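Long-range contacts in putative aldolase (Bacteroides vulgatus ATCC 8482, PDB 3DXI), which has no established function but, as a putative aldolase with an HMGL-like sequence region, folds into an eight-stranded parallel TIM barrel: residues N34-I38 with L244-F248; I205-D209 with Y237-H242; K4-C8 with M231-L235. All coordinates share one frame. Residue numbers count along the deposited sequence, not the author numbering.

Interaction 1 (N34-I38 with L244-F248); sequences NELPI and LNVDF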
loop_
_atom_site.group_PDB
_atom_site.type_symbol
_atom_site.label_atom_id
_atom_site.label_comp_id
_atom_site.label_asym_id
_atom_site.label_seq_id
_atom_site.Cartn_x
_atom_site.Cartn_y
_atom_site.Cartn_z
ATOM N N ASN A 34 -24.985 1.321 6.130
ATOM C CA ASN A 34 -26.234 0.748 5.634
ATOM C C ASN A 34 -26.211 0.702 4.105
ATOM O O ASN A 34 -26.787 -0.198 3.498
ATOM C CB ASN A 34 -27.451 1.583 6.060
ATOM C CG ASN A 34 -27.905 1.295 7.479
ATOM O OD1 ASN A 34 -27.446 0.345 8.112
ATOM N ND2 ASN A 34 -28.828 2.111 7.981
ATOM N N GLU A 35 -25.545 1.675 3.486
ATOM C CA GLU A 35 -25.502 1.742 2.028
ATOM C C GLU A 35 -24.218 1.249 1.379
ATOM O O GLU A 35 -23.980 1.508 0.198
ATOM C CB GLU A 35 -25.788 3.171 1.559
ATOM C CG GLU A 35 -27.159 3.679 1.969
ATOM C CD GLU A 35 -27.551 4.956 1.254
ATOM O OE1 GLU A 35 -27.858 4.888 0.043
ATOM O OE2 GLU A 35 -27.548 6.027 1.901
ATOM N N LEU A 36 -23.388 0.553 2.148
ATOM C CA LEU A 36 -22.144 0.001 1.621
ATOM C C LEU A 36 -22.237 -1.516 1.760
ATOM O O LEU A 36 -22.917 -2.019 2.656
ATOM C CB LEU A 36 -20.935 0.545 2.402
ATOM C CG LEU A 36 -20.599 2.036 2.223
ATOM C CD1 LEU A 36 -19.477 2.451 3.171
ATOM C CD2 LEU A 36 -20.185 2.295 0.790
ATOM N N PRO A 37 -21.567 -2.266 0.871
ATOM C CA PRO A 37 -21.646 -3.726 0.991
ATOM C C PRO A 37 -20.823 -4.302 2.153
ATOM O O PRO A 37 -19.966 -5.164 1.951
ATOM C CB PRO A 37 -21.168 -4.205 -0.384
ATOM C CG PRO A 37 -20.166 -3.155 -0.770
ATOM C CD PRO A 37 -20.854 -1.871 -0.359
ATOM N N ILE A 38 -21.094 -3.810 3.363
ATOM C CA ILE A 38 -20.421 -4.262 4.585
ATOM C C ILE A 38 -21.453 -4.977 5.458
ATOM O O ILE A 38 -22.472 -4.402 5.843
ATOM C CB ILE A 38 -19.806 -3.082 5.375
ATOM C CG1 ILE A 38 -18.521 -2.601 4.694
ATOM C CG2 ILE A 38 -19.500 -3.508 6.800
ATOM C CD1 ILE A 38 -18.716 -1.482 3.709
ATOM N N LEU A 244 -18.401 -6.494 -7.354
ATOM C CA LEU A 244 -19.132 -6.036 -6.175
ATOM C C LEU A 244 -19.729 -4.656 -6.416
ATOM O O LEU A 244 -19.001 -3.702 -6.673
ATOM C CB LEU A 244 -18.202 -5.968 -4.955
ATOM C CG LEU A 244 -18.854 -5.652 -3.605
ATOM C CD1 LEU A 244 -19.732 -6.827 -3.194
ATOM C CD2 LEU A 244 -17.790 -5.390 -2.551
ATOM N N ASN A 245 -21.052 -4.546 -6.343
ATOM C CA ASN A 245 -21.683 -3.248 -6.532
ATOM C C ASN A 245 -21.388 -2.376 -5.316
ATOM O O ASN A 245 -21.564 -2.804 -4.178
ATOM C CB ASN A 245 -23.194 -3.389 -6.718
ATOM C CG ASN A 245 -23.896 -2.042 -6.783
ATOM O OD1 ASN A 245 -23.421 -1.111 -7.442
ATOM N ND2 ASN A 245 -25.035 -1.931 -6.105
ATOM N N VAL A 246 -20.933 -1.152 -5.570
ATOM C CA VAL A 246 -20.600 -0.211 -4.503
ATOM C C VAL A 246 -21.118 1.198 -4.782
ATOM O O VAL A 246 -21.025 1.689 -5.911
ATOM C CB VAL A 246 -19.067 -0.116 -4.311
ATOM C CG1 VAL A 246 -18.726 0.982 -3.305
ATOM C CG2 VAL A 246 -18.520 -1.441 -3.843
ATOM N N ASP A 247 -21.655 1.849 -3.752
ATOM C CA ASP A 247 -22.132 3.224 -3.889
ATOM C C ASP A 247 -20.949 4.094 -3.488
ATOM O O ASP A 247 -20.713 4.337 -2.304
ATOM C CB ASP A 247 -23.297 3.526 -2.949
ATOM C CG ASP A 247 -23.832 4.940 -3.130
ATOM O OD1 ASP A 247 -23.059 5.815 -3.569
ATOM O OD2 ASP A 247 -25.017 5.181 -2.829
ATOM N N PHE A 248 -20.208 4.550 -4.486
ATOM C CA PHE A 248 -19.028 5.363 -4.254
ATOM C C PHE A 248 -19.316 6.758 -3.718
ATOM O O PHE A 248 -18.445 7.380 -3.108
ATOM C CB PHE A 248 -18.215 5.424 -5.540
ATOM C CG PHE A 248 -17.546 4.123 -5.882
ATOM C CD1 PHE A 248 -16.392 3.729 -5.213
ATOM C CD2 PHE A 248 -18.087 3.272 -6.845
ATOM C CE1 PHE A 248 -15.787 2.510 -5.497
ATOM C CE2 PHE A 248 -17.490 2.046 -7.137
ATOM C CZ PHE A 248 -16.338 1.663 -6.463
HETATM O O HOH W 1 -27.023 3.220 -1.804
HETATM O O HOH W 2 -23.378 -0.093 -1.913
#
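The Pro37 ring overlaps three consecutive residues of 244-248: its CG lies 3.7 Å from Leu244 CD2, 3.7 Å from Asn245 O and 3.9 Å from Val246 CG2. In this TIM barrel, the contact joins the turn between helix 23-34 and strand 40-45 to the linker between helices 231-241 and 248-265. Pro37 is the centre of an inverse gamma turn, as its phi/psi of -74/56° and the 2.7 Å hydrogen bond from Ile38 N to Leu36 O demonstrate. Its CA-to-CB bond points toward the linker, and it has the largest covered area in the contact, 69 of 242 Å² summed over both sides. Leu36 adds a smaller packing contact, with CD2 3.7 Å from Asp247 O.

No direct hydrogen bond crosses the interface; water supplies the polar links. Glu35 OE1 and Asp247 OD2, like charges only 4.1 Å apart, both accept from one water, at 2.6 Å from OE1 and 3.0 Å from OD2. Asp247 is the N-cap of helix 248-265: its OD1 accepts from Val250 N and also from Asn298 ND2 of the second subunit, so the linker takes part in the dimer interface. A second water donates to Glu35 O at 2.7 Å and accepts a weak 3.2 Å bond from Asp247 N.

Interaction 2 (I205-D209 with Y237-H242); sequences ITAID and YLNKHH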
loop_
_atom_site.group_PDB
_atom_site.type_symbol
_atom_site.label_atom_id
_atom_site.label_comp_id
_atom_site.label_asym_id
_atom_site.label_seq_id
_atom_site.Cartn_x
_atom_site.Cartn_y
_atom_site.Cartn_z
ATOM N N ILE A 205 -7.055 -9.859 -0.744
ATOM C CA ILE A 205 -7.530 -10.381 -2.015
ATOM C C ILE A 205 -7.065 -11.831 -2.180
ATOM O O ILE A 205 -7.792 -12.667 -2.719
ATOM C CB ILE A 205 -7.013 -9.529 -3.198
ATOM C CG1 ILE A 205 -7.535 -8.094 -3.074
ATOM C CG2 ILE A 205 -7.464 -10.138 -4.527
ATOM C CD1 ILE A 205 -9.056 -7.983 -3.065
ATOM N N THR A 206 -5.857 -12.123 -1.705
ATOM C CA THR A 206 -5.290 -13.468 -1.794
ATOM C C THR A 206 -6.151 -14.444 -0.990
ATOM O O THR A 206 -6.443 -15.554 -1.443
ATOM C CB THR A 206 -3.830 -13.493 -1.260
ATOM O OG1 THR A 206 -3.001 -12.676 -2.095
ATOM C CG2 THR A 206 -3.283 -14.911 -1.253
ATOM N N ALA A 207 -6.565 -14.012 0.198
ATOM C CA ALA A 207 -7.406 -14.826 1.065
ATOM C C ALA A 207 -8.785 -14.980 0.428
ATOM O O ALA A 207 -9.344 -16.087 0.381
ATOM C CB ALA A 207 -7.523 -14.175 2.446
ATOM N N ILE A 208 -9.327 -13.876 -0.074
ATOM C CA ILE A 208 -10.639 -13.899 -0.713
ATOM C C ILE A 208 -10.669 -14.916 -1.860
ATOM O O ILE A 208 -11.577 -15.754 -1.936
ATOM C CB ILE A 208 -11.033 -12.495 -1.259
ATOM C CG1 ILE A 208 -11.315 -11.543 -0.086
ATOM C CG2 ILE A 208 -12.266 -12.601 -2.164
ATOM C CD1 ILE A 208 -11.591 -10.093 -0.473
ATOM N N ASP A 209 -9.674 -14.856 -2.739
ATOM C CA ASP A 209 -9.628 -15.777 -3.867
ATOM C C ASP A 209 -9.434 -17.236 -3.454
ATOM O O ASP A 209 -9.681 -18.139 -4.248
ATOM C CB ASP A 209 -8.553 -15.351 -4.871
ATOM C CG ASP A 209 -8.906 -14.047 -5.580
ATOM O OD1 ASP A 209 -10.103 -13.675 -5.581
ATOM O OD2 ASP A 209 -7.994 -13.398 -6.147
ATOM N N TYR A 237 -11.353 -2.157 -5.219
ATOM C CA TYR A 237 -10.766 -3.311 -5.896
ATOM C C TYR A 237 -11.817 -4.369 -6.241
ATOM O O TYR A 237 -11.862 -4.865 -7.370
ATOM C CB TYR A 237 -9.685 -3.963 -5.028
ATOM C CG TYR A 237 -8.821 -4.944 -5.801
ATOM C CD1 TYR A 237 -7.637 -4.526 -6.409
ATOM C CD2 TYR A 237 -9.214 -6.275 -5.969
ATOM C CE1 TYR A 237 -6.867 -5.400 -7.166
ATOM C CE2 TYR A 237 -8.446 -7.164 -6.730
ATOM C CZ TYR A 237 -7.275 -6.713 -7.325
ATOM O OH TYR A 237 -6.504 -7.559 -8.086
ATOM N N LEU A 238 -12.650 -4.717 -5.265
ATOM C CA LEU A 238 -13.692 -5.721 -5.467
ATOM C C LEU A 238 -14.732 -5.276 -6.491
ATOM O O LEU A 238 -15.274 -6.101 -7.219
ATOM C CB LEU A 238 -14.378 -6.052 -4.132
ATOM C CG LEU A 238 -13.493 -6.678 -3.041
ATOM C CD1 LEU A 238 -14.315 -6.928 -1.781
ATOM C CD2 LEU A 238 -12.883 -7.978 -3.543
ATOM N N ASN A 239 -15.018 -3.976 -6.550
ATOM C CA ASN A 239 -15.998 -3.478 -7.510
ATOM C C ASN A 239 -15.509 -3.724 -8.935
ATOM O O ASN A 239 -16.293 -4.067 -9.821
ATOM C CB ASN A 239 -16.261 -1.987 -7.293
ATOM C CG ASN A 239 -17.077 -1.366 -8.413
ATOM O OD1 ASN A 239 -16.524 -0.786 -9.351
ATOM N ND2 ASN A 239 -18.400 -1.498 -8.328
ATOM N N LYS A 240 -14.208 -3.564 -9.145
ATOM C CA LYS A 240 -13.609 -3.779 -10.459
ATOM C C LYS A 240 -13.348 -5.253 -10.794
ATOM O O LYS A 240 -13.748 -5.740 -11.851
ATOM C CB LYS A 240 -12.285 -3.008 -10.562
ATOM C CG LYS A 240 -11.446 -3.344 -11.787
ATOM C CD LYS A 240 -12.176 -3.003 -13.074
ATOM C CE LYS A 240 -11.317 -3.341 -14.279
ATOM N NZ LYS A 240 -12.015 -3.049 -15.553
ATOM N N HIS A 241 -12.682 -5.957 -9.887
ATOM C CA HIS A 241 -12.303 -7.352 -10.110
ATOM C C HIS A 241 -13.229 -8.460 -9.624
ATOM O O HIS A 241 -13.078 -9.607 -10.034
ATOM C CB HIS A 241 -10.912 -7.578 -9.528
ATOM C CG HIS A 241 -9.855 -6.730 -10.161
ATOM N ND1 HIS A 241 -9.315 -7.015 -11.398
ATOM C CD2 HIS A 241 -9.258 -5.589 -9.744
ATOM C CE1 HIS A 241 -8.427 -6.087 -11.713
ATOM N NE2 HIS A 241 -8.374 -5.210 -10.725
ATOM N N HIS A 242 -14.181 -8.139 -8.759
ATOM C CA HIS A 242 -15.081 -9.171 -8.258
ATOM C C HIS A 242 -16.556 -8.871 -8.482
ATOM O O HIS A 242 -17.411 -9.555 -7.939
ATOM C CB HIS A 242 -14.817 -9.417 -6.770
ATOM C CG HIS A 242 -13.486 -10.048 -6.493
ATOM N ND1 HIS A 242 -12.294 -9.465 -6.865
ATOM C CD2 HIS A 242 -13.162 -11.226 -5.910
ATOM C CE1 HIS A 242 -11.292 -10.258 -6.523
ATOM N NE2 HIS A 242 -11.793 -11.333 -5.943
#
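A histidine-carboxylate hydrogen bond stands out at the border of this otherwise apolar helix pair: His242 NE2 donates to Asp209 OD1 at 2.9 Å with an N-H...acceptor angle of 159°, and the carboxylate oxygen lies near the plane of the ring, at its edge. His242 is the first residue to leave helical geometry after helix 231-241. Beside this bond, Ile205 packs on Tyr237. Ile205 CG1 sits 4.2 Å from the centroid of the Tyr237 ring, 28° off the normal, a CH-pi contact over the face, while Ile205 CD1 reaches Tyr237 CD2 at 3.4 Å. Leu238 CD2 then meets both Ile205 CD1 and Ile208 CD1 at 3.9 Å. The segment axes approach to 12.8 Å and cross at -47°, so long side chains bridge the gap. These are successive outer helices of the TIM barrel, linked through strand 214-217; helix 171-184 packs on Thr206 and Ala207, and the second subunit brings Thr170 onto Tyr237.

Interaction 3 (K4-C8 with M231-L235); sequences KILDC and MELLL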
loop_
_atom_site.group_PDB
_atom_site.type_symbol
_atom_site.label_atom_id
_atom_site.label_comp_id
_atom_site.label_asym_id
_atom_site.label_seq_id
_atom_site.Cartn_x
_atom_site.Cartn_y
_atom_site.Cartn_z
ATOM N N LYS A 4 -18.120 -12.307 3.801
ATOM C CA LYS A 4 -18.667 -11.259 4.645
ATOM C C LYS A 4 -17.568 -10.240 4.880
ATOM O O LYS A 4 -16.414 -10.607 5.114
ATOM C CB LYS A 4 -19.147 -11.827 5.982
ATOM C CG LYS A 4 -20.556 -12.406 5.943
ATOM C CD LYS A 4 -20.628 -13.589 5.006
ATOM C CE LYS A 4 -22.056 -14.084 4.837
ATOM N NZ LYS A 4 -22.091 -15.276 3.936
ATOM N N ILE A 5 -17.930 -8.964 4.790
ATOM C CA ILE A 5 -16.990 -7.871 5.001
ATOM C C ILE A 5 -17.337 -7.185 6.319
ATOM O O ILE A 5 -18.481 -6.785 6.540
ATOM C CB ILE A 5 -17.064 -6.858 3.837
ATOM C CG1 ILE A 5 -16.638 -7.553 2.541
ATOM C CG2 ILE A 5 -16.168 -5.659 4.115
ATOM C CD1 ILE A 5 -16.742 -6.692 1.296
ATOM N N LEU A 6 -16.343 -7.070 7.195
ATOM C CA LEU A 6 -16.537 -6.454 8.502
ATOM C C LEU A 6 -15.711 -5.189 8.680
ATOM O O LEU A 6 -14.499 -5.181 8.455
ATOM C CB LEU A 6 -16.185 -7.456 9.612
ATOM C CG LEU A 6 -16.356 -7.025 11.076
ATOM C CD1 LEU A 6 -16.523 -8.263 11.954
ATOM C CD2 LEU A 6 -15.152 -6.207 11.528
ATOM N N ASP A 7 -16.376 -4.114 9.083
ATOM C CA ASP A 7 -15.691 -2.851 9.313
ATOM C C ASP A 7 -15.604 -2.608 10.814
ATOM O O ASP A 7 -16.609 -2.704 11.533
ATOM C CB ASP A 7 -16.437 -1.707 8.629
ATOM C CG ASP A 7 -15.736 -0.379 8.794
ATOM O OD1 ASP A 7 -15.879 0.245 9.863
ATOM O OD2 ASP A 7 -15.024 0.036 7.859
ATOM N N CYS A 8 -14.395 -2.314 11.284
ATOM C CA CYS A 8 -14.171 -2.066 12.703
ATOM C C CYS A 8 -13.565 -0.695 12.976
ATOM O O CYS A 8 -12.785 -0.529 13.910
ATOM C CB CYS A 8 -13.279 -3.168 13.301
ATOM S SG CYS A 8 -11.731 -3.502 12.407
HETATM N N MSE A 231 -10.817 0.221 4.002
HETATM C CA MSE A 231 -12.063 -0.325 3.485
HETATM C C MSE A 231 -12.352 0.193 2.081
HETATM O O MSE A 231 -12.761 -0.569 1.210
HETATM C CB MSE A 231 -13.224 0.019 4.425
HETATM C CG MSE A 231 -14.583 -0.488 3.950
HETATM SE SE MSE A 231 -14.671 -2.424 3.803
HETATM C CE MSE A 231 -15.139 -2.831 5.652
ATOM N N GLU A 232 -12.130 1.485 1.857
ATOM C CA GLU A 232 -12.377 2.073 0.542
ATOM C C GLU A 232 -11.508 1.429 -0.536
ATOM O O GLU A 232 -11.922 1.333 -1.690
ATOM C CB GLU A 232 -12.130 3.592 0.558
ATOM C CG GLU A 232 -10.705 3.995 0.952
ATOM C CD GLU A 232 -10.574 4.280 2.427
ATOM O OE1 GLU A 232 -11.302 3.647 3.224
ATOM O OE2 GLU A 232 -9.737 5.133 2.794
ATOM N N LEU A 233 -10.304 0.999 -0.167
ATOM C CA LEU A 233 -9.416 0.362 -1.141
ATOM C C LEU A 233 -9.938 -1.034 -1.467
ATOM O O LEU A 233 -9.915 -1.465 -2.619
ATOM C CB LEU A 233 -7.985 0.267 -0.603
ATOM C CG LEU A 233 -6.963 -0.357 -1.558
ATOM C CD1 LEU A 233 -7.001 0.354 -2.904
ATOM C CD2 LEU A 233 -5.572 -0.255 -0.957
ATOM N N LEU A 234 -10.408 -1.736 -0.442
ATOM C CA LEU A 234 -10.954 -3.079 -0.626
ATOM C C LEU A 234 -12.162 -3.036 -1.557
ATOM O O LEU A 234 -12.214 -3.767 -2.542
ATOM C CB LEU A 234 -11.371 -3.676 0.718
ATOM C CG LEU A 234 -12.081 -5.032 0.728
ATOM C CD1 LEU A 234 -11.204 -6.100 0.078
ATOM C CD2 LEU A 234 -12.408 -5.408 2.175
ATOM N N LEU A 235 -13.121 -2.165 -1.242
ATOM C CA LEU A 235 -14.340 -2.034 -2.036
ATOM C C LEU A 235 -14.063 -1.594 -3.465
ATOM O O LEU A 235 -14.700 -2.073 -4.401
ATOM C CB LEU A 235 -15.315 -1.050 -1.380
ATOM C CG LEU A 235 -15.839 -1.449 0.000
ATOM C CD1 LEU A 235 -16.845 -0.408 0.476
ATOM C CD2 LEU A 235 -16.490 -2.826 -0.060
#
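Apolar packing dominates where strand 4-7, the first of the TIM barrel, meets helix 231-241, which follows the eighth strand, 214-217. Ile5 CG2 lies 3.4 Å from CE of the selenomethionine Met231 and 4.2 Å from Leu234 CD2, and Ile5 CD1 is 4.1 Å from Leu235 CD2. The segment axes pass 10.8 Å apart at 161°, nearly antiparallel, as expected of a helix returning along the outside of a barrel. Strand alternation is visible in the CA-to-CB bonds: those of Ile5 and Asp7 point toward the helix, that of Leu6 away from it.

The same methyl also packs on an aliphatic carbon and beside a backbone carbonyl: Met231 CE approaches Asp7 CB at 3.4 Å and Leu6 O at 3.7 Å, so it touches three successive strand residues.

No hydrogen bond joins the two segments. Asp7 OD1 bonds instead with Thr9 OG1 and Tyr29 OH, while the strand backbone pairs with Tyr40 on one neighbouring strand and with Ile215 and Ala217 on the other. With every touching residue buried, the 217 Å² contact depends chiefly on the close fit of aliphatic groups, the Met231 methyl among them, rather than on directional polar bonds.

From the N terminus the chain lays down strand 4-7 for interaction 3, turns through 34-38 for interaction 1 and, much later, passes helix 200-209 for interaction 2. Helix 231-241 then closes interactions 3 and 2 in turn, and the linker 244-248 closes interaction 1. The loop of interaction 2 therefore lies within that of interaction 1, whereas interaction 3 crosses both. Direct contacts link all three: Ile38 CG1 is 3.5 Å from Met231 CE, Leu238 CD1 is 3.9 Å from Ile5 CD1, and Leu244 O is 2.8 Å from Asn239 ND2. Together they tie strand 4-7 and the turn before strand 40-45 to helices 200-209 and 231-241 and the linker that follows.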